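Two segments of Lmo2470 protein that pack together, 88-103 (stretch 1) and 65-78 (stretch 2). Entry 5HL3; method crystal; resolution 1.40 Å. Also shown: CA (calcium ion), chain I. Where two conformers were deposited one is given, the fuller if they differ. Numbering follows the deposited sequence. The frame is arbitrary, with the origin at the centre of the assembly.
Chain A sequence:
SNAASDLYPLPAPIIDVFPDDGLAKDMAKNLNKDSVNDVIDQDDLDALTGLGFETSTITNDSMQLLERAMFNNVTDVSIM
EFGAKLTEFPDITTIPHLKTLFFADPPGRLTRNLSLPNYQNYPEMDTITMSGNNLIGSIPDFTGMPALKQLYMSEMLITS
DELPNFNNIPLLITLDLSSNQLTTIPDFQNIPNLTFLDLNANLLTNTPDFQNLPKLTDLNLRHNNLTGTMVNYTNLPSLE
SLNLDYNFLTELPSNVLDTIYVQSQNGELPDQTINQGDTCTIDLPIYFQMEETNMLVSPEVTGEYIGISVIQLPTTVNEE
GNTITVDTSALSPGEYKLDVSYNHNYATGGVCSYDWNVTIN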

ATOM      1  N   GLU A  88      20.980  -5.535  -3.531  1.00 14.56           N
ATOM      2  CA  GLU A  88      20.602  -5.095  -4.863  1.00 15.10           C
ATOM      3  C   GLU A  88      20.787  -6.201  -5.876  1.00 14.27           C
ATOM      4  O   GLU A  88      21.821  -6.912  -5.841  1.00 14.18           O
ATOM      5  CB  GLU A  88      21.473  -3.907  -5.241  1.00 16.64           C
ATOM      6  CG  GLU A  88      21.278  -3.339  -6.613  1.00 18.08           C
ATOM      7  CD  GLU A  88      22.073  -2.081  -6.759  1.00 20.34           C
ATOM      8  OE1 GLU A  88      23.142  -2.164  -7.386  1.00 23.09           O
ATOM      9  OE2 GLU A  88      21.674  -1.078  -6.154  1.00 22.02           O
ATOM     10  N   PHE A  89      19.810  -6.401  -6.767  1.00 12.53           N
ATOM     11  CA  PHE A  89      20.037  -7.279  -7.914  1.00 12.55           C
ATOM     12  C   PHE A  89      20.728  -6.420  -8.972  1.00 12.69           C
ATOM     13  O   PHE A  89      20.231  -5.364  -9.309  1.00 12.63           O
ATOM     14  CB  PHE A  89      18.738  -7.905  -8.446  1.00 12.33           C
ATOM     15  CG  PHE A  89      18.997  -8.934  -9.486  1.00 12.39           C
ATOM     16  CD1 PHE A  89      19.477 -10.187  -9.131  1.00 12.48           C
ATOM     17  CD2 PHE A  89      18.864  -8.643 -10.825  1.00 12.40           C
ATOM     18  CE1 PHE A  89      19.791 -11.131 -10.099  1.00 12.57           C
ATOM     19  CE2 PHE A  89      19.176  -9.581 -11.787  1.00 12.50           C
ATOM     20  CZ  PHE A  89      19.643 -10.818 -11.417  1.00 12.58           C
ATOM     21  N   PRO A  90      21.887  -6.849  -9.472  1.00 12.90           N
ATOM     22  CA  PRO A  90      22.649  -5.975 -10.360  1.00 13.10           C
ATOM     23  C   PRO A  90      22.035  -5.770 -11.745  1.00 13.04           C
ATOM     24  O   PRO A  90      21.244  -6.593 -12.202  1.00 12.88           O
ATOM     25  CB  PRO A  90      23.993  -6.682 -10.452  1.00 13.36           C
ATOM     26  CG  PRO A  90      23.624  -8.126 -10.369  1.00 13.24           C
ATOM     27  CD  PRO A  90      22.535  -8.160  -9.312  1.00 13.01           C
ATOM     28  N   ASP A  91      22.412  -4.663 -12.376  1.00 13.20           N
ATOM     29  CA  ASP A  91      21.990  -4.309 -13.735  1.00 13.22           C
ATOM     30  C   ASP A  91      23.064  -4.860 -14.683  1.00 13.48           C
ATOM     31  O   ASP A  91      24.000  -4.163 -15.044  1.00 14.02           O
ATOM     32  CB  ASP A  91      21.880  -2.769 -13.811  1.00 13.31           C
ATOM     33  CG  ASP A  91      21.210  -2.268 -15.059  1.00 13.34           C
ATOM     34  OD1 ASP A  91      20.650  -3.059 -15.848  1.00 13.26           O
ATOM     35  OD2 ASP A  91      21.216  -1.044 -15.266  1.00 13.47           O
ATOM     36  N   ILE A  92      22.967  -6.142 -15.027  1.00 13.43           N
ATOM     37  CA  ILE A  92      23.968  -6.816 -15.863  1.00 13.68           C
ATOM     38  C   ILE A  92      23.435  -6.973 -17.277  1.00 13.73           C
ATOM     39  O   ILE A  92      22.220  -6.823 -17.502  1.00 13.54           O
ATOM     40  CB  ILE A  92      24.400  -8.178 -15.268  1.00 13.67           C
ATOM     41  CG1 ILE A  92      23.194  -9.124 -15.097  1.00 13.40           C
ATOM     42  CG2 ILE A  92      25.085  -7.966 -13.909  1.00 13.71           C
ATOM     43  CD1 ILE A  92      23.561 -10.537 -14.749  1.00 13.44           C
ATOM     44  N   THR A  93      24.321  -7.272 -18.219  1.00 14.01           N
ATOM     45  CA  THR A  93      23.953  -7.281 -19.625  1.00 14.14           C
ATOM     46  C   THR A  93      23.571  -8.652 -20.177  1.00 14.11           C
ATOM     47  O   THR A  93      23.245  -8.756 -21.349  1.00 14.25           O
ATOM     48  CB  THR A  93      25.140  -6.779 -20.481  1.00 14.53           C
ATOM     49  OG1 THR A  93      26.257  -7.630 -20.271  1.00 14.70           O
ATOM     50  CG2 THR A  93      25.482  -5.317 -20.143  1.00 14.63           C
ATOM     51  N   THR A  94      23.590  -9.685 -19.339  1.00 13.97           N
ATOM     52  CA  THR A  94      23.414 -11.058 -19.817  1.00 14.01           C
ATOM     53  C   THR A  94      22.051 -11.678 -19.540  1.00 13.76           C
ATOM     54  O   THR A  94      21.899 -12.880 -19.657  1.00 13.78           O
ATOM     55  CB  THR A  94      24.509 -11.965 -19.214  1.00 14.12           C
ATOM     56  OG1 THR A  94      24.460 -11.873 -17.795  1.00 13.93           O
ATOM     57  CG2 THR A  94      25.910 -11.534 -19.713  1.00 14.45           C
ATOM     58  N   ILE A  95      21.052 -10.871 -19.187  1.00 13.54           N
ATOM     59  CA  ILE A  95      19.657 -11.362 -19.048  1.00 13.34           C
ATOM     60  C   ILE A  95      18.786 -10.372 -19.841  1.00 13.34           C
ATOM     61  O   ILE A  95      17.900  -9.690 -19.292  1.00 13.13           O
ATOM     62  CB  ILE A  95      19.185 -11.467 -17.592  1.00 13.08           C
ATOM     63  CG1 ILE A  95      20.286 -12.059 -16.692  1.00 13.13           C
ATOM     64  CG2 ILE A  95      17.923 -12.337 -17.539  1.00 12.95           C
ATOM     65  CD1 ILE A  95      19.896 -12.076 -15.222  1.00 12.92           C
ATOM     66  N   PRO A  96      19.009 -10.290 -21.156  1.00 13.59           N
ATOM     67  CA  PRO A  96      18.361  -9.259 -21.957  1.00 13.66           C
ATOM     68  C   PRO A  96      16.846  -9.332 -22.015  1.00 13.52           C
ATOM     69  O   PRO A  96      16.192  -8.282 -22.234  1.00 13.50           O
ATOM     70  CB  PRO A  96      18.946  -9.490 -23.351  1.00 14.02           C
ATOM     71  CG  PRO A  96      19.428 -10.899 -23.357  1.00 14.09           C
ATOM     72  CD  PRO A  96      19.938 -11.101 -21.970  1.00 13.87           C
ATOM     73  N   HIS A  97      16.278 -10.509 -21.779  1.00 13.44           N
ATOM     74  CA  HIS A  97      14.824 -10.685 -21.887  1.00 13.35           C
ATOM     75  C   HIS A  97      14.125 -10.803 -20.538  1.00 13.04           C
ATOM     76  O   HIS A  97      12.995 -11.256 -20.465  1.00 12.98           O
ATOM     77  CB  HIS A  97      14.532 -11.847 -22.840  1.00 13.58           C
ATOM     78  CG  HIS A  97      15.170 -11.637 -24.173  1.00 13.91           C
ATOM     79  ND1 HIS A  97      14.793 -10.617 -25.012  1.00 14.06           N
ATOM     80  CD2 HIS A  97      16.238 -12.226 -24.764  1.00 14.15           C
ATOM     81  CE1 HIS A  97      15.560 -10.617 -26.083  1.00 14.38           C
ATOM     82  NE2 HIS A  97      16.448 -11.591 -25.965  1.00 14.44           N
ATOM     83  N   LEU A  98      14.789 -10.337 -19.484  1.00 12.88           N
ATOM     84  CA  LEU A  98      14.180 -10.328 -18.170  1.00 12.62           C
ATOM     85  C   LEU A  98      12.856  -9.545 -18.161  1.00 12.51           C
ATOM     86  O   LEU A  98      12.790  -8.406 -18.642  1.00 12.56           O
ATOM     87  CB  LEU A  98      15.146  -9.710 -17.164  1.00 12.54           C
ATOM     88  CG  LEU A  98      14.720  -9.822 -15.691  1.00 12.31           C
ATOM     89  CD1 LEU A  98      14.420 -11.255 -15.244  1.00 12.29           C
ATOM     90  CD2 LEU A  98      15.776  -9.201 -14.805  1.00 12.30           C
ATOM     91  N   LYS A  99      11.823 -10.200 -17.647  1.00 12.40           N
ATOM     92  CA  LYS A  99      10.459  -9.614 -17.550  1.00 12.30           C
ATOM     93  C   LYS A  99       9.981  -9.447 -16.138  1.00 12.07           C
ATOM     94  O   LYS A  99       9.213  -8.526 -15.854  1.00 11.97           O
ATOM     95  CB  LYS A  99       9.478 -10.505 -18.309  1.00 13.12           C
ATOM     96  CG  LYS A  99       9.718 -10.449 -19.792  1.00 14.60           C
ATOM     97  CD  LYS A  99       8.901 -11.396 -20.598  1.00 16.32           C
ATOM     98  CE  LYS A  99       9.260 -11.209 -22.077  1.00 17.88           C
ATOM     99  NZ  LYS A  99      10.747 -11.082 -22.422  1.00 18.61           N
ATOM    100  N   THR A 100      10.406 -10.311 -15.235  0.70 12.01           N
ATOM    101  CA  THR A 100       9.932 -10.211 -13.860  0.70 11.83           C
ATOM    102  C   THR A 100      11.086 -10.376 -12.890  0.70 11.80           C
ATOM    103  O   THR A 100      11.922 -11.274 -13.024  0.70 11.91           O
ATOM    104  CB  THR A 100       8.837 -11.244 -13.546  0.70 11.83           C
ATOM    105  OG1 THR A 100       9.349 -12.559 -13.773  0.70 11.97           O
ATOM    106  CG2 THR A 100       7.611 -11.008 -14.420  0.70 11.89           C
ATOM    107  N   LEU A 101      11.111  -9.507 -11.900  1.00 11.68           N
ATOM    108  CA  LEU A 101      12.118  -9.502 -10.826  1.00 11.68           C
ATOM    109  C   LEU A 101      11.363  -9.563  -9.521  1.00 11.57           C
ATOM    110  O   LEU A 101      10.524  -8.685  -9.252  1.00 11.47           O
ATOM    111  CB  LEU A 101      12.987  -8.262 -10.923  1.00 11.71           C
ATOM    112  CG  LEU A 101      14.003  -8.090  -9.790  1.00 11.75           C
ATOM    113  CD1 LEU A 101      15.004  -9.243  -9.725  1.00 11.88           C
ATOM    114  CD2 LEU A 101      14.693  -6.757  -9.996  1.00 11.82           C
ATOM    115  N   PHE A 102      11.635 -10.586  -8.733  1.00 11.62           N
ATOM    116  CA  PHE A 102      10.934 -10.822  -7.454  1.00 11.57           C
ATOM    117  C   PHE A 102      11.905 -11.047  -6.320  1.00 11.65           C
ATOM    118  O   PHE A 102      12.744 -11.949  -6.402  1.00 11.78           O
ATOM    119  CB  PHE A 102      10.015 -12.047  -7.618  1.00 11.61           C
ATOM    120  CG  PHE A 102       9.243 -12.422  -6.377  1.00 11.61           C
ATOM    121  CD1 PHE A 102       9.766 -13.303  -5.463  1.00 11.73           C
ATOM    122  CD2 PHE A 102       7.960 -11.915  -6.145  1.00 11.52           C
ATOM    123  CE1 PHE A 102       9.062 -13.661  -4.325  1.00 11.77           C
ATOM    124  CE2 PHE A 102       7.264 -12.279  -4.997  1.00 11.55           C
ATOM    125  CZ  PHE A 102       7.833 -13.132  -4.090  1.00 11.68           C
ATOM    126  N   PHE A 103      11.773 -10.250  -5.264  1.00 11.61           N
ATOM    127  CA  PHE A 103      12.455 -10.494  -3.993  1.00 11.73           C
ATOM    128  C   PHE A 103      11.347 -10.899  -3.035  1.00 11.71           C
ATOM    129  O   PHE A 103      10.328 -10.183  -2.930  1.00 11.60           O
ATOM    130  CB  PHE A 103      13.127  -9.252  -3.418  1.00 11.76           C
ATOM    131  CG  PHE A 103      14.491  -8.929  -3.985  1.00 11.86           C
ATOM    132  CD1 PHE A 103      15.641  -9.403  -3.386  1.00 12.06           C
ATOM    133  CD2 PHE A 103      14.615  -8.082  -5.077  1.00 11.81           C
ATOM    134  CE1 PHE A 103      16.899  -9.094  -3.884  1.00 12.19           C
ATOM    135  CE2 PHE A 103      15.884  -7.765  -5.558  1.00 11.95           C
ATOM    136  CZ  PHE A 103      17.008  -8.269  -4.957  1.00 12.13           C
TER
HETATM  137 CA    CA I 408      14.296 -16.908 -26.766  1.00 19.58          CA
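Stretch 2 (65-78) LLERAMFNNVTDVS

Stretch 2 runs alongside stretch 1 in the same direction. It starts as 3-10 turns at L65 to R68, passes through an irregular loop, and ends as a strand, D76 to S78, beside strand T100 to F103 of stretch 1. The two strand axes come within 4.9 Å, with only 4° between their N-to-C directions. The register pairs T100 with D76, L101 with V77 and F102 with S78, at CA-CA distances of 4.8, 5.0 and 4.7 Å. Extended phi/psi values near -130/130 hold D76, V77 and S78 in the sheet, whereas T75, at -116/-10, breaks the extended conformation just before it.

The backbone hydrogen bonds follow the parallel pattern, in which one residue of a strand bonds to two residues of its neighbour. V77 does this with both its polar groups: its N donates to T100 O at 3.0 Å, and its O accepts from F102 N at 2.9 Å. Just ahead of the strand, T75 O takes two donors, K99 N at 2.8 Å and T100 N at 3.0 Å. CA-H...O contacts lie among these bonds, from D76 CA to T100 O at 3.5 Å and from S78 CA to F102 O at 3.4 Å. Farther back, F71 N donates to T94 O at 2.9 Å, tying the loops together where T94 lies across from M70.

Between these direct links, the backbones are joined through water 2, which donates to F71 O and V74 O and accepts from H97 N, each at 2.8 Å. It thus satisfies polar groups where the chains do not bond directly. Water 1 similarly connects E67 OE1, at 2.9 Å, with T93 N, at 3.0 Å.

Side chains alternate between the faces of the sheet. V77 shares its face with L101, and its branched side chain, compact and apolar, fits a buried site: CG1 meets L101 CD1 at 3.9 Å and lies over one face of the F89 ring, 3.8 Å from CE1, while CG2 meets L98 CD1 at 3.8 Å. V74 extends this apolar layer, its CG1 lying 3.6 Å from I95 CG2. The F71 ring brings CD2 to 4.1 Å from I95 CG1. In the 3-10 segment, L66 points toward stretch 1 and packs its CB 3.5 Å from I92 CD1 and its CD1 4.0 Å from F89 CE1, so that leucine fills the space beside both. M70 starts away from stretch 1, but its flexible selenomethionine chain bends back and sets SE 4.3 Å from P96 CD.

The face bearing D76 and S78 is polar in stretch 2. T100 OG1 donates to D76 OD1 in a very short hydrogen bond of 2.5 Å, and S78 OG donates to D76 OD2 at 2.7 Å; the carboxylate, with two acceptor oxygens, serves both hydroxyls. N73 binds the calcium ion through OD1 at 2.3 Å; its CB points away from stretch 1, though the end of the side chain comes nearer.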

ATOM      1  N   LEU A  65      28.533 -11.924 -10.581  1.00 13.12           N
ATOM      2  CA  LEU A  65      29.175 -12.979 -11.367  1.00 12.97           C
ATOM      3  C   LEU A  65      28.229 -13.574 -12.408  1.00 12.54           C
ATOM      4  O   LEU A  65      28.681 -14.265 -13.306  1.00 12.46           O
ATOM      5  CB  LEU A  65      29.726 -14.094 -10.476  1.00 12.95           C
ATOM      6  CG  LEU A  65      30.783 -13.669  -9.436  1.00 13.49           C
ATOM      7  CD1 LEU A  65      30.956 -14.780  -8.408  1.00 13.48           C
ATOM      8  CD2 LEU A  65      32.110 -13.318 -10.108  1.00 13.95           C
ATOM      9  N   LEU A  66      26.930 -13.328 -12.299  1.00 12.32           N
ATOM     10  CA  LEU A  66      26.006 -13.761 -13.343  1.00 12.05           C
ATOM     11  C   LEU A  66      26.329 -13.164 -14.707  1.00 12.24           C
ATOM     12  O   LEU A  66      25.944 -13.738 -15.744  1.00 12.09           O
ATOM     13  CB  LEU A  66      24.552 -13.420 -12.964  1.00 11.94           C
ATOM     14  CG  LEU A  66      23.914 -14.213 -11.849  1.00 11.74           C
ATOM     15  CD1 LEU A  66      22.537 -13.645 -11.530  1.00 11.75           C
ATOM     16  CD2 LEU A  66      23.790 -15.694 -12.170  1.00 11.51           C
ATOM     17  N   GLU A  67      27.092 -12.074 -14.741  1.00 12.66           N
ATOM     18  CA  GLU A  67      27.481 -11.482 -16.039  1.00 12.96           C
ATOM     19  C   GLU A  67      28.513 -12.345 -16.793  1.00 12.94           C
ATOM     20  O   GLU A  67      28.837 -12.054 -17.934  1.00 13.18           O
ATOM     21  CB  GLU A  67      27.997 -10.068 -15.866  1.00 13.92           C
ATOM     22  CG  GLU A  67      29.354  -9.986 -15.184  1.00 14.85           C
ATOM     23  CD  GLU A  67      29.698  -8.610 -14.665  1.00 16.22           C
ATOM     24  OE1 GLU A  67      28.991  -7.615 -14.975  1.00 17.90           O
ATOM     25  OE2 GLU A  67      30.691  -8.492 -13.926  1.00 17.57           O
ATOM     26  N   ARG A  68      28.998 -13.410 -16.151  1.00 12.72           N
ATOM     27  CA  ARG A  68      29.951 -14.329 -16.781  1.00 12.74           C
ATOM     28  C   ARG A  68      29.263 -15.375 -17.643  1.00 12.38           C
ATOM     29  O   ARG A  68      29.947 -16.164 -18.278  1.00 12.40           O
ATOM     30  CB  ARG A  68      30.788 -15.021 -15.712  1.00 12.78           C
ATOM     31  CG  ARG A  68      31.672 -14.030 -14.938  1.00 13.28           C
ATOM     32  CD  ARG A  68      32.112 -14.592 -13.600  1.00 13.34           C
ATOM     33  NE  ARG A  68      32.979 -15.771 -13.718  1.00 13.40           N
ATOM     34  CZ  ARG A  68      34.308 -15.759 -13.650  1.00 13.90           C
ATOM     35  NH1 ARG A  68      34.973 -14.623 -13.540  1.00 14.43           N
ATOM     36  NH2 ARG A  68      34.974 -16.895 -13.726  1.00 13.96           N
ATOM     37  N   ALA A  69      27.934 -15.389 -17.674  1.00 12.13           N
ATOM     38  CA  ALA A  69      27.186 -16.360 -18.485  1.00 11.89           C
ATOM     39  C   ALA A  69      26.053 -15.660 -19.215  1.00 11.95           C
ATOM     40  O   ALA A  69      25.427 -14.756 -18.664  1.00 12.02           O
ATOM     41  CB  ALA A  69      26.615 -17.474 -17.603  1.00 11.61           C
HETATM   42  N   MSE A  70      25.793 -16.078 -20.447  1.00 12.01           N
HETATM   43  CA  MSE A  70      24.701 -15.523 -21.244  1.00 12.61           C
HETATM   44  C   MSE A  70      23.430 -16.305 -21.039  1.00 11.95           C
HETATM   45  O   MSE A  70      23.407 -17.507 -21.306  1.00 11.82           O
HETATM   46  CB  MSE A  70      25.094 -15.528 -22.721  1.00 14.26           C
HETATM   47  CG  MSE A  70      24.020 -14.902 -23.620  1.00 16.17           C
HETATM   48 SE   MSE A  70      23.546 -13.043 -23.218  1.00 22.75          SE
HETATM   49  CE  MSE A  70      25.272 -12.303 -23.682  1.00 23.52           C
ATOM     50  N   PHE A  71      22.383 -15.622 -20.571  1.00 12.01           N
ATOM     51  CA  PHE A  71      21.059 -16.208 -20.334  1.00 11.95           C
ATOM     52  C   PHE A  71      20.101 -15.693 -21.421  1.00 12.31           C
ATOM     53  O   PHE A  71      19.397 -14.696 -21.240  1.00 12.54           O
ATOM     54  CB  PHE A  71      20.564 -15.829 -18.936  1.00 11.84           C
ATOM     55  CG  PHE A  71      21.453 -16.331 -17.826  1.00 11.59           C
ATOM     56  CD1 PHE A  71      21.368 -17.631 -17.390  1.00 11.42           C
ATOM     57  CD2 PHE A  71      22.394 -15.488 -17.229  1.00 11.63           C
ATOM     58  CE1 PHE A  71      22.180 -18.097 -16.376  1.00 11.29           C
ATOM     59  CE2 PHE A  71      23.207 -15.950 -16.207  1.00 11.50           C
ATOM     60  CZ  PHE A  71      23.101 -17.271 -15.788  1.00 11.32           C
ATOM     61  N   ASN A  72      20.090 -16.393 -22.536  1.00 12.43           N
ATOM     62  CA  ASN A  72      19.339 -15.978 -23.699  1.00 12.86           C
ATOM     63  C   ASN A  72      17.844 -16.079 -23.539  1.00 13.07           C
ATOM     64  O   ASN A  72      17.119 -15.310 -24.178  1.00 13.52           O
ATOM     65  CB  ASN A  72      19.758 -16.817 -24.910  1.00 12.97           C
ATOM     66  CG  ASN A  72      21.151 -16.484 -25.406  1.00 12.97           C
ATOM     67  OD1 ASN A  72      21.436 -15.306 -25.699  1.00 13.25           O
ATOM     68  ND2 ASN A  72      22.016 -17.490 -25.511  1.00 12.74           N
ATOM     69  N   ASN A  73      17.370 -16.996 -22.681  1.00 12.84           N
ATOM     70  CA  ASN A  73      15.931 -17.288 -22.571  1.00 13.12           C
ATOM     71  C   ASN A  73      15.335 -17.070 -21.190  1.00 12.99           C
ATOM     72  O   ASN A  73      14.160 -17.344 -20.967  1.00 13.26           O
ATOM     73  CB  ASN A  73      15.675 -18.718 -23.035  1.00 13.20           C
ATOM     74  CG  ASN A  73      16.023 -18.896 -24.486  1.00 13.46           C
ATOM     75  OD1 ASN A  73      15.604 -18.090 -25.330  1.00 13.87           O
ATOM     76  ND2 ASN A  73      16.762 -19.941 -24.792  1.00 13.29           N
ATOM     77  N   VAL A  74      16.131 -16.545 -20.263  1.00 12.66           N
ATOM     78  CA  VAL A  74      15.610 -16.272 -18.911  1.00 12.56           C
ATOM     79  C   VAL A  74      14.701 -15.044 -18.918  1.00 12.93           C
ATOM     80  O   VAL A  74      15.078 -13.960 -19.382  1.00 13.10           O
ATOM     81  CB  VAL A  74      16.764 -16.079 -17.914  1.00 12.18           C
ATOM     82  CG1 VAL A  74      16.299 -15.445 -16.608  1.00 12.17           C
ATOM     83  CG2 VAL A  74      17.422 -17.435 -17.620  1.00 11.91           C
ATOM     84  N   THR A  75      13.484 -15.233 -18.417  1.00 13.15           N
ATOM     85  CA  THR A  75      12.530 -14.123 -18.292  1.00 13.57           C
ATOM     86  C   THR A  75      12.148 -13.790 -16.850  1.00 13.47           C
ATOM     87  O   THR A  75      11.495 -12.791 -16.623  1.00 13.80           O
ATOM     88  CB  THR A  75      11.233 -14.422 -19.062  1.00 14.12           C
ATOM     89  OG1 THR A  75      10.602 -15.603 -18.512  1.00 14.11           O
ATOM     90  CG2 THR A  75      11.503 -14.618 -20.552  1.00 14.35           C
ATOM     91  N   ASP A  76      12.536 -14.630 -15.895  0.70 13.09           N
ATOM     92  CA  ASP A  76      12.195 -14.420 -14.476  0.70 13.04           C
ATOM     93  C   ASP A  76      13.390 -14.609 -13.583  0.70 12.60           C
ATOM     94  O   ASP A  76      14.197 -15.539 -13.787  0.70 12.33           O
ATOM     95  CB  ASP A  76      11.138 -15.416 -13.996  0.70 13.24           C
ATOM     96  CG  ASP A  76      10.801 -15.218 -12.484  0.70 13.43           C
ATOM     97  OD1 ASP A  76      10.153 -14.221 -12.145  0.70 14.14           O
ATOM     98  OD2 ASP A  76      11.280 -15.986 -11.611  0.70 13.75           O
ATOM     99  N   VAL A  77      13.507 -13.737 -12.588  1.00 12.59           N
ATOM    100  CA  VAL A  77      14.505 -13.868 -11.525  1.00 12.30           C
ATOM    101  C   VAL A  77      13.730 -13.795 -10.214  1.00 12.43           C
ATOM    102  O   VAL A  77      13.015 -12.834  -9.980  1.00 12.69           O
ATOM    103  CB  VAL A  77      15.620 -12.810 -11.571  1.00 12.25           C
ATOM    104  CG1 VAL A  77      16.439 -12.811 -10.281  1.00 12.10           C
ATOM    105  CG2 VAL A  77      16.548 -13.088 -12.752  1.00 12.12           C
ATOM    106  N   SER A  78      13.858 -14.828  -9.391  0.50 12.31           N
ATOM    107  CA  SER A  78      13.200 -14.867  -8.097  0.50 12.47           C
ATOM    108  C   SER A  78      14.239 -15.112  -7.022  0.50 12.31           C
ATOM    109  O   SER A  78      14.987 -16.073  -7.071  0.50 12.15           O
ATOM    110  CB  SER A  78      12.109 -15.934  -8.083  0.50 12.71           C
ATOM    111  OG  SER A  78      11.039 -15.564  -8.934  0.50 13.00           O
TER
HETATM  112  O   HOH W   1      27.123  -6.887 -17.107  1.00 18.21           O
HETATM  113  O   HOH W   2      17.143 -13.090 -21.001  1.00 10.67           O
HETATM  114  O   HOH W   3      14.607 -15.105 -25.353  1.00 20.27           O
HETATM  115  O   HOH W   4       8.627 -13.891 -16.496  0.60 20.34           O
HETATM  116  O   HOH W   5      16.471 -16.820 -27.669  1.00 20.04           O
HETATM  117  O   HOH W   6      12.800 -18.249 -25.280  1.00 18.15           O